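Dimeric protein of unknown function and ferredoxin-like fold (Bacteroides fragilis, PDB 3FMB) is of unknown function but forms a dimer of ferredoxin-like subunits and belongs to the stress-responsive alpha/beta barrel (Dabb) family. Local coordinates at residues F27-D32 with V40-F45; E50-K55 with K89-H94. One frame throughout, in Å; residues are numbered along the deposited sequence.

Interaction 1: residues F27-D32 with V40-F45; sequences FKLRDD and VVMNSF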
ATOM      1  N   PHE A  27       1.929  -0.588  -7.611  1.00 25.85           N
ATOM      2  CA  PHE A  27       2.278  -1.019  -8.946  1.00 25.49           C
ATOM      3  C   PHE A  27       3.806  -1.102  -9.155  1.00 25.54           C
ATOM      4  O   PHE A  27       4.584  -0.239  -8.699  1.00 27.33           O
ATOM      5  CB  PHE A  27       1.726  -0.044  -9.993  1.00 25.43           C
ATOM      6  CG  PHE A  27       0.249   0.075  -9.997  1.00 28.06           C
ATOM      7  CD1 PHE A  27      -0.527  -0.798 -10.739  1.00 32.65           C
ATOM      8  CD2 PHE A  27      -0.371   1.082  -9.260  1.00 31.13           C
ATOM      9  CE1 PHE A  27      -1.931  -0.690 -10.740  1.00 35.22           C
ATOM     10  CE2 PHE A  27      -1.762   1.202  -9.272  1.00 35.74           C
ATOM     11  CZ  PHE A  27      -2.520   0.343 -10.012  1.00 27.64           C
ATOM     12  N   LYS A  28       4.195  -2.096  -9.940  1.00 25.58           N
ATOM     13  CA  LYS A  28       5.561  -2.270 -10.415  1.00 26.61           C
ATOM     14  C   LYS A  28       5.526  -2.310 -11.942  1.00 24.77           C
ATOM     15  O   LYS A  28       4.771  -3.056 -12.576  1.00 26.45           O
ATOM     16  CB  LYS A  28       6.148  -3.551  -9.825  1.00 27.90           C
ATOM     17  CG  LYS A  28       7.615  -3.771 -10.205  1.00 28.46           C
ATOM     18  CD  LYS A  28       8.252  -4.912  -9.373  1.00 31.55           C
ATOM     19  CE  LYS A  28       9.667  -5.205  -9.831  1.00 40.89           C
ATOM     20  NZ  LYS A  28      10.512  -5.813  -8.737  1.00 41.43           N
ATOM     21  N   LEU A  29       6.377  -1.518 -12.547  1.00 24.29           N
ATOM     22  CA  LEU A  29       6.454  -1.461 -13.973  1.00 25.38           C
ATOM     23  C   LEU A  29       7.517  -2.442 -14.420  1.00 23.62           C
ATOM     24  O   LEU A  29       8.432  -2.771 -13.651  1.00 24.91           O
ATOM     25  CB  LEU A  29       6.801  -0.048 -14.417  1.00 23.20           C
ATOM     26  CG  LEU A  29       5.804   1.044 -14.003  1.00 25.93           C
ATOM     27  CD1 LEU A  29       6.377   2.340 -14.652  1.00 23.02           C
ATOM     28  CD2 LEU A  29       4.359   0.734 -14.421  1.00 24.80           C
ATOM     29  N   ARG A  30       7.424  -2.904 -15.661  0.50 25.34           N
ATOM     30  CA  ARG A  30       8.391  -3.897 -16.175  0.50 25.50           C
ATOM     31  C   ARG A  30       9.830  -3.392 -16.093  0.50 26.49           C
ATOM     32  O   ARG A  30      10.128  -2.254 -16.454  0.50 26.57           O
ATOM     33  CB  ARG A  30       8.108  -4.290 -17.635  0.50 25.26           C
ATOM     34  CG  ARG A  30       6.777  -4.905 -17.900  0.50 28.48           C
ATOM     35  CD  ARG A  30       6.666  -5.320 -19.364  0.50 27.81           C
ATOM     36  NE  ARG A  30       6.336  -4.175 -20.207  0.50 24.58           N
ATOM     37  CZ  ARG A  30       7.170  -3.563 -21.045  0.50 26.76           C
ATOM     38  NH1 ARG A  30       8.421  -3.972 -21.197  0.50 27.62           N
ATOM     39  NH2 ARG A  30       6.728  -2.535 -21.751  0.50 35.95           N
ATOM     40  N   ASP A  31      10.721  -4.277 -15.656  1.00 28.18           N
ATOM     41  CA  ASP A  31      12.116  -3.953 -15.447  1.00 32.53           C
ATOM     42  C   ASP A  31      12.795  -3.348 -16.684  1.00 35.05           C
ATOM     43  O   ASP A  31      13.609  -2.443 -16.576  1.00 37.29           O
ATOM     44  CB  ASP A  31      12.882  -5.212 -15.036  1.00 32.79           C
ATOM     45  CG  ASP A  31      12.671  -5.599 -13.596  1.00 42.67           C
ATOM     46  OD1 ASP A  31      12.301  -4.737 -12.761  1.00 41.88           O
ATOM     47  OD2 ASP A  31      12.903  -6.799 -13.293  1.00 51.95           O
ATOM     48  N   ASP A  32      12.444  -3.846 -17.857  1.00 33.58           N
ATOM     49  CA  ASP A  32      13.103  -3.421 -19.077  1.00 35.31           C
ATOM     50  C   ASP A  32      12.584  -2.117 -19.695  1.00 33.80           C
ATOM     51  O   ASP A  32      13.082  -1.701 -20.726  1.00 33.30           O
ATOM     52  CB  ASP A  32      13.051  -4.565 -20.109  1.00 39.12           C
ATOM     53  CG  ASP A  32      11.624  -4.891 -20.603  1.00 42.96           C
ATOM     54  OD1 ASP A  32      10.622  -4.255 -20.220  1.00 45.03           O
ATOM     55  OD2 ASP A  32      11.504  -5.832 -21.410  1.00 53.98           O
ATOM     56  N   VAL A  40       7.784   9.145 -17.228  1.00 27.01           N
ATOM     57  CA  VAL A  40       6.682   9.768 -17.938  1.00 26.33           C
ATOM     58  C   VAL A  40       5.364   9.131 -17.508  1.00 24.12           C
ATOM     59  O   VAL A  40       4.404   9.831 -17.178  1.00 25.34           O
ATOM     60  CB  VAL A  40       6.860   9.674 -19.489  1.00 23.52           C
ATOM     61  CG1 VAL A  40       5.520   9.982 -20.250  1.00 26.40           C
ATOM     62  CG2 VAL A  40       8.035  10.589 -19.943  1.00 23.14           C
ATOM     63  N   VAL A  41       5.340   7.810 -17.520  1.00 23.20           N
ATOM     64  CA  VAL A  41       4.177   7.052 -17.078  1.00 26.12           C
ATOM     65  C   VAL A  41       3.795   7.337 -15.622  1.00 26.27           C
ATOM     66  O   VAL A  41       2.629   7.591 -15.331  1.00 27.26           O
ATOM     67  CB  VAL A  41       4.426   5.544 -17.276  1.00 24.59           C
ATOM     68  CG1 VAL A  41       3.334   4.707 -16.556  1.00 27.87           C
ATOM     69  CG2 VAL A  41       4.472   5.220 -18.789  1.00 27.16           C
HETATM   70  N   MSE A  42       4.790   7.292 -14.725  1.00 27.88           N
HETATM   71  CA  MSE A  42       4.574   7.571 -13.295  1.00 25.90           C
HETATM   72  C   MSE A  42       3.976   8.953 -13.059  1.00 27.72           C
HETATM   73  O   MSE A  42       2.966   9.084 -12.360  1.00 26.40           O
HETATM   74  CB  MSE A  42       5.895   7.413 -12.532  1.00 25.46           C
HETATM   75  CG  MSE A  42       6.356   5.942 -12.428  1.00 25.98           C
HETATM   76 SE   MSE A  42       8.178   5.715 -11.977  0.75 23.77          SE
HETATM   77  CE  MSE A  42       8.214   6.457 -10.180  1.00 29.47           C
ATOM     78  N   ASN A  43       4.588   9.976 -13.646  1.00 28.33           N
ATOM     79  CA  ASN A  43       4.092  11.350 -13.542  1.00 27.62           C
ATOM     80  C   ASN A  43       2.685  11.479 -14.142  1.00 27.86           C
ATOM     81  O   ASN A  43       1.774  12.040 -13.515  1.00 27.28           O
ATOM     82  CB  ASN A  43       5.071  12.344 -14.197  1.00 27.83           C
ATOM     83  CG  ASN A  43       6.337  12.594 -13.367  1.00 30.78           C
ATOM     84  OD1 ASN A  43       6.347  12.413 -12.169  1.00 29.22           O
ATOM     85  ND2 ASN A  43       7.400  13.049 -14.029  1.00 30.07           N
ATOM     86  N   SER A  44       2.480  10.940 -15.334  1.00 27.04           N
ATOM     87  CA  SER A  44       1.180  11.061 -15.985  1.00 28.18           C
ATOM     88  C   SER A  44       0.054  10.408 -15.163  1.00 28.05           C
ATOM     89  O   SER A  44      -1.025  10.991 -15.011  1.00 29.11           O
ATOM     90  CB  SER A  44       1.211  10.477 -17.399  1.00 29.24           C
ATOM     91  OG  SER A  44       1.995  11.295 -18.220  1.00 36.85           O
ATOM     92  N   PHE A  45       0.330   9.212 -14.637  1.00 28.23           N
ATOM     93  CA  PHE A  45      -0.598   8.461 -13.779  1.00 26.60           C
ATOM     94  C   PHE A  45      -0.915   9.234 -12.509  1.00 28.75           C
ATOM     95  O   PHE A  45      -2.060   9.392 -12.179  1.00 26.55           O
ATOM     96  CB  PHE A  45      -0.000   7.116 -13.410  1.00 28.62           C
ATOM     97  CG  PHE A  45      -0.898   6.273 -12.546  1.00 27.37           C
ATOM     98  CD1 PHE A  45      -2.051   5.692 -13.087  1.00 27.00           C
ATOM     99  CD2 PHE A  45      -0.630   6.080 -11.203  1.00 25.95           C
ATOM    100  CE1 PHE A  45      -2.882   4.903 -12.304  1.00 26.32           C
ATOM    101  CE2 PHE A  45      -1.489   5.272 -10.416  1.00 24.26           C
ATOM    102  CZ  PHE A  45      -2.606   4.707 -11.002  1.00 26.70           C
TER

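Interaction 2: residues E50-K55 with K89-H94; sequences EALPAK and KFYATH. With EDO (1,2-ethanediol), chain F; SO4 (sulfate ion), chain C.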
ATOM      1  N   GLU A  50      -4.883  12.078  -9.350  1.00 31.14           N
ATOM      2  CA  GLU A  50      -5.093  13.175  -8.437  1.00 33.20           C
ATOM      3  C   GLU A  50      -6.153  14.192  -8.944  1.00 31.99           C
ATOM      4  O   GLU A  50      -6.716  14.910  -8.143  1.00 33.21           O
ATOM      5  CB  GLU A  50      -3.734  13.778  -8.030  1.00 34.09           C
ATOM      6  CG  GLU A  50      -2.965  12.744  -7.150  1.00 32.66           C
ATOM      7  CD  GLU A  50      -1.633  13.220  -6.564  1.00 41.29           C
ATOM      8  OE1 GLU A  50      -1.115  14.240  -7.040  1.00 31.91           O
ATOM      9  OE2 GLU A  50      -1.111  12.571  -5.608  1.00 33.60           O
ATOM     10  N   ALA A  51      -6.479  14.158 -10.239  1.00 31.29           N
ATOM     11  CA  ALA A  51      -7.558  14.953 -10.829  1.00 28.95           C
ATOM     12  C   ALA A  51      -8.953  14.326 -10.666  1.00 28.28           C
ATOM     13  O   ALA A  51      -9.960  14.973 -10.960  1.00 28.78           O
ATOM     14  CB  ALA A  51      -7.295  15.218 -12.305  1.00 28.74           C
ATOM     15  N   LEU A  52      -9.030  13.097 -10.179  1.00 26.60           N
ATOM     16  CA  LEU A  52     -10.303  12.373 -10.132  1.00 27.29           C
ATOM     17  C   LEU A  52     -11.307  12.851  -9.093  1.00 24.98           C
ATOM     18  O   LEU A  52     -12.501  12.778  -9.342  1.00 24.85           O
ATOM     19  CB  LEU A  52     -10.047  10.871  -9.934  1.00 25.32           C
ATOM     20  CG  LEU A  52      -9.341  10.094 -11.056  1.00 26.07           C
ATOM     21  CD1 LEU A  52      -9.143   8.635 -10.616  1.00 25.79           C
ATOM     22  CD2 LEU A  52     -10.142  10.207 -12.359  1.00 23.62           C
ATOM     23  N   PRO A  53     -10.855  13.316  -7.913  1.00 25.40           N
ATOM     24  CA  PRO A  53     -11.905  13.741  -6.947  1.00 28.21           C
ATOM     25  C   PRO A  53     -12.941  14.743  -7.468  1.00 28.30           C
ATOM     26  O   PRO A  53     -14.103  14.679  -7.063  1.00 29.85           O
ATOM     27  CB  PRO A  53     -11.091  14.284  -5.756  1.00 27.62           C
ATOM     28  CG  PRO A  53      -9.764  13.582  -5.857  1.00 27.82           C
ATOM     29  CD  PRO A  53      -9.499  13.419  -7.328  1.00 26.25           C
ATOM     30  N   ALA A  54     -12.560  15.627  -8.386  1.00 29.71           N
ATOM     31  CA  ALA A  54     -13.506  16.573  -8.986  1.00 29.39           C
ATOM     32  C   ALA A  54     -14.555  15.914  -9.900  1.00 30.57           C
ATOM     33  O   ALA A  54     -15.638  16.482 -10.126  1.00 29.66           O
ATOM     34  CB  ALA A  54     -12.759  17.635  -9.756  1.00 28.51           C
ATOM     35  N   LYS A  55     -14.214  14.744 -10.429  0.50 29.22           N
ATOM     36  CA  LYS A  55     -15.081  13.972 -11.311  0.50 29.70           C
ATOM     37  C   LYS A  55     -15.847  12.886 -10.542  0.50 29.78           C
ATOM     38  O   LYS A  55     -16.990  12.601 -10.858  0.50 28.48           O
ATOM     39  CB  LYS A  55     -14.246  13.311 -12.415  0.50 30.97           C
ATOM     40  CG  LYS A  55     -13.525  14.277 -13.370  0.50 31.96           C
ATOM     41  CD  LYS A  55     -14.485  15.317 -13.951  0.50 31.13           C
ATOM     42  CE  LYS A  55     -13.940  15.998 -15.204  0.50 33.97           C
ATOM     43  NZ  LYS A  55     -14.524  15.430 -16.455  0.50 38.10           N
ATOM     44  N   LYS A  89     -15.735   0.122  -5.919  1.00 27.86           N
ATOM     45  CA  LYS A  89     -16.033  -0.473  -7.203  1.00 26.84           C
ATOM     46  C   LYS A  89     -16.605   0.575  -8.182  1.00 24.30           C
ATOM     47  O   LYS A  89     -16.285   0.568  -9.383  1.00 24.60           O
ATOM     48  CB  LYS A  89     -16.947  -1.654  -7.042  1.00 26.39           C
ATOM     49  CG  LYS A  89     -17.401  -2.251  -8.392  1.00 36.54           C
ATOM     50  CD  LYS A  89     -17.407  -3.784  -8.440  1.00 51.42           C
ATOM     51  CE  LYS A  89     -16.657  -4.286  -9.675  1.00 54.83           C
ATOM     52  NZ  LYS A  89     -15.190  -4.065  -9.507  1.00 61.08           N
ATOM     53  N   PHE A  90     -17.423   1.485  -7.664  1.00 25.41           N
ATOM     54  CA  PHE A  90     -17.903   2.631  -8.461  1.00 24.62           C
ATOM     55  C   PHE A  90     -16.746   3.449  -9.027  1.00 25.95           C
ATOM     56  O   PHE A  90     -16.685   3.755 -10.222  1.00 23.86           O
ATOM     57  CB  PHE A  90     -18.816   3.486  -7.590  1.00 23.76           C
ATOM     58  CG  PHE A  90     -19.440   4.629  -8.289  1.00 23.27           C
ATOM     59  CD1 PHE A  90     -20.730   4.515  -8.819  1.00 24.17           C
ATOM     60  CD2 PHE A  90     -18.766   5.835  -8.422  1.00 25.68           C
ATOM     61  CE1 PHE A  90     -21.310   5.563  -9.447  1.00 23.31           C
ATOM     62  CE2 PHE A  90     -19.370   6.911  -9.076  1.00 22.83           C
ATOM     63  CZ  PHE A  90     -20.603   6.774  -9.578  1.00 20.74           C
ATOM     64  N   TYR A  91     -15.822   3.812  -8.148  1.00 24.98           N
ATOM     65  CA  TYR A  91     -14.566   4.444  -8.553  1.00 24.84           C
ATOM     66  C   TYR A  91     -13.764   3.616  -9.573  1.00 23.23           C
ATOM     67  O   TYR A  91     -13.285   4.138 -10.579  1.00 25.23           O
ATOM     68  CB  TYR A  91     -13.727   4.700  -7.296  1.00 27.45           C
ATOM     69  CG  TYR A  91     -12.238   4.736  -7.516  1.00 25.89           C
ATOM     70  CD1 TYR A  91     -11.593   5.911  -7.908  1.00 26.32           C
ATOM     71  CD2 TYR A  91     -11.468   3.598  -7.312  1.00 31.03           C
ATOM     72  CE1 TYR A  91     -10.191   5.942  -8.077  1.00 29.38           C
ATOM     73  CE2 TYR A  91     -10.107   3.611  -7.497  1.00 30.63           C
ATOM     74  CZ  TYR A  91      -9.477   4.774  -7.869  1.00 30.53           C
ATOM     75  OH  TYR A  91      -8.154   4.736  -8.048  1.00 34.06           O
ATOM     76  N   ALA A  92     -13.610   2.319  -9.319  1.00 23.77           N
ATOM     77  CA  ALA A  92     -12.730   1.486 -10.165  1.00 26.18           C
ATOM     78  C   ALA A  92     -13.226   1.412 -11.622  1.00 27.56           C
ATOM     79  O   ALA A  92     -12.446   1.463 -12.583  1.00 24.54           O
ATOM     80  CB  ALA A  92     -12.565   0.077  -9.561  1.00 25.04           C
ATOM     81  N   THR A  93     -14.537   1.329 -11.771  1.00 23.85           N
ATOM     82  CA  THR A  93     -15.217   1.206 -13.086  1.00 24.35           C
ATOM     83  C   THR A  93     -15.523   2.533 -13.768  1.00 24.58           C
ATOM     84  O   THR A  93     -15.976   2.558 -14.922  1.00 24.54           O
ATOM     85  CB  THR A  93     -16.517   0.401 -12.939  1.00 26.04           C
ATOM     86  OG1 THR A  93     -17.352   1.006 -11.931  1.00 22.72           O
ATOM     87  CG2 THR A  93     -16.209  -1.036 -12.559  1.00 25.55           C
ATOM     88  N   HIS A  94     -15.306   3.641 -13.052  1.00 22.38           N
ATOM     89  CA  HIS A  94     -15.657   4.959 -13.565  1.00 23.34           C
ATOM     90  C   HIS A  94     -14.776   5.279 -14.789  1.00 23.84           C
ATOM     91  O   HIS A  94     -13.587   5.051 -14.743  1.00 23.48           O
ATOM     92  CB  HIS A  94     -15.487   6.026 -12.483  1.00 22.99           C
ATOM     93  CG  HIS A  94     -16.047   7.366 -12.846  1.00 22.88           C
ATOM     94  ND1 HIS A  94     -15.438   8.206 -13.757  1.00 24.88           N
ATOM     95  CD2 HIS A  94     -17.113   8.046 -12.363  1.00 23.44           C
ATOM     96  CE1 HIS A  94     -16.126   9.332 -13.831  1.00 26.11           C
ATOM     97  NE2 HIS A  94     -17.158   9.249 -13.015  1.00 27.55           N
TER
HETATM   98  C1  EDO F 101     -13.452  -4.989  -6.325  1.00 42.27           C
HETATM   99  O1  EDO F 101     -12.430  -5.942  -6.684  1.00 52.82           O
HETATM  100  C2  EDO F 101     -12.897  -3.569  -6.252  1.00 48.50           C
HETATM  101  O2  EDO F 101     -13.398  -2.706  -7.320  1.00 54.10           O
HETATM  102  S   SO4 C 100      -7.484   0.096  -8.780  1.00 31.69           S
HETATM  103  O1  SO4 C 100      -7.323   1.418  -8.017  1.00 27.09           O
HETATM  104  O2  SO4 C 100      -8.242   0.224 -10.022  1.00 31.91           O
HETATM  105  O3  SO4 C 100      -8.128  -0.988  -7.998  1.00 29.92           O
HETATM  106  O4  SO4 C 100      -6.171  -0.413  -9.248  1.00 32.59           O

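Interaction 1: residues F27-D32 with V40-F45
Different first torsions aim two phenylalanines at each other: Phe-45 holds CG anti to the backbone N (chi1 -179°) and drops from the helix toward the sheet, while Phe-27 sets CG anti to its carbonyl carbon (chi1 -61°) and rises from the strand. Their rings touch through one atom each, CE2 of Phe-27 lying 4.0 Å from CZ of Phe-45. The planes stand 74° apart with centroids 5.6 Å from each other, an oblique pairing of the two rings.

Further along, Leu-29 puts a single methyl to work. Its CD1 lies 4.2 Å from CG of the selenomethionine Met-42 and 4.3 Å from CG1 of Val-41, so one branch touches two successive helix residues. The contact between the segments is purely apolar. Ile-76 of the neighbouring strand packs on Phe-27, Met-42 and Phe-45, and Leu-104 covers Val-41 and Phe-45.

The short strand and helix axes run roughly antiparallel, at 149°, and come no closer than 11.1 Å, a gap that these side chains bridge. This is the first strand of a ferredoxin-like fold packed against the helix that follows it, the opening beta-alpha unit of the domain.

Interaction 2: residues E50-K55 with K89-H94
Leu-52 CD1 packs against CE1 of Tyr-91, and the tyrosine is the one to follow outward. From the helix 85-93 its CB leaves with CG anti to the backbone N (chi1 153°), and although that first bond does not aim at 50-55, the ring swings nearer to it. Along one flank of the ring CE1 reaches Leu-52 CD1 at 3.8 Å, with the methyl placed obliquely to the ring and the two side chains crossing at about a right angle. Along the other flank CE2 lies 3.6 Å from O1 of a bound sulfate, which sits at the ring edge, near its plane. At the tip, OH gives the same sulfate oxygen a weak hydrogen bond of 3.4 Å. His-23 and Arg-111 bind this anion too, while the rings of Phe-82 and His-97 meet that of Tyr-91.

At the far end of the contact, the nearest approach is from NE2 of His-94 to the carbonyl O of Lys-55, at 4.0 Å too long to be called a bond. The strongest polar partner of this imidazole is at ND1, which accepts the backbone N-H of Glu-96 and so caps the N-terminus of helix 95-102. Behind the contact, Lys-89 O accepts from both Thr-93 N and Thr-93 OG1, which arrive from opposite faces of its carbonyl plane; the hydroxyl bond is 2.8 Å.

The chemistry is therefore divided: ring carbon CE1 of the tyrosine packs against the leucine methyl, while its hydroxyl looks into an anion site. The sulfate probably came from the crystallisation liquor, but its histidine, arginine and tyrosine partners are consistent with a pocket suited to a negatively charged group, whose natural occupant, if any, is unknown.

How the interactions relate
Interaction 1 is a buried contact and joins neighbours in the chain, strand 21-29 and helix 35-50, by apolar side chains alone. Interaction 2 is only partly buried; it brings the loop after that same helix against helix 85-93 and the start of helix 95-102, over a much longer sequence separation. They lie on opposite sides of the chain's centre, with their own centres about 20 Å apart, and do not touch. Even so, helix 35-50 ties them together, since 40-45 lies on it and 50-55 starts at its end. The sulfate offers a second connection: it lies near Phe-27 of interaction 1 and at Tyr-91 of interaction 2, where a hydroxyl and an imidazole add polar bonds beside the apolar packing.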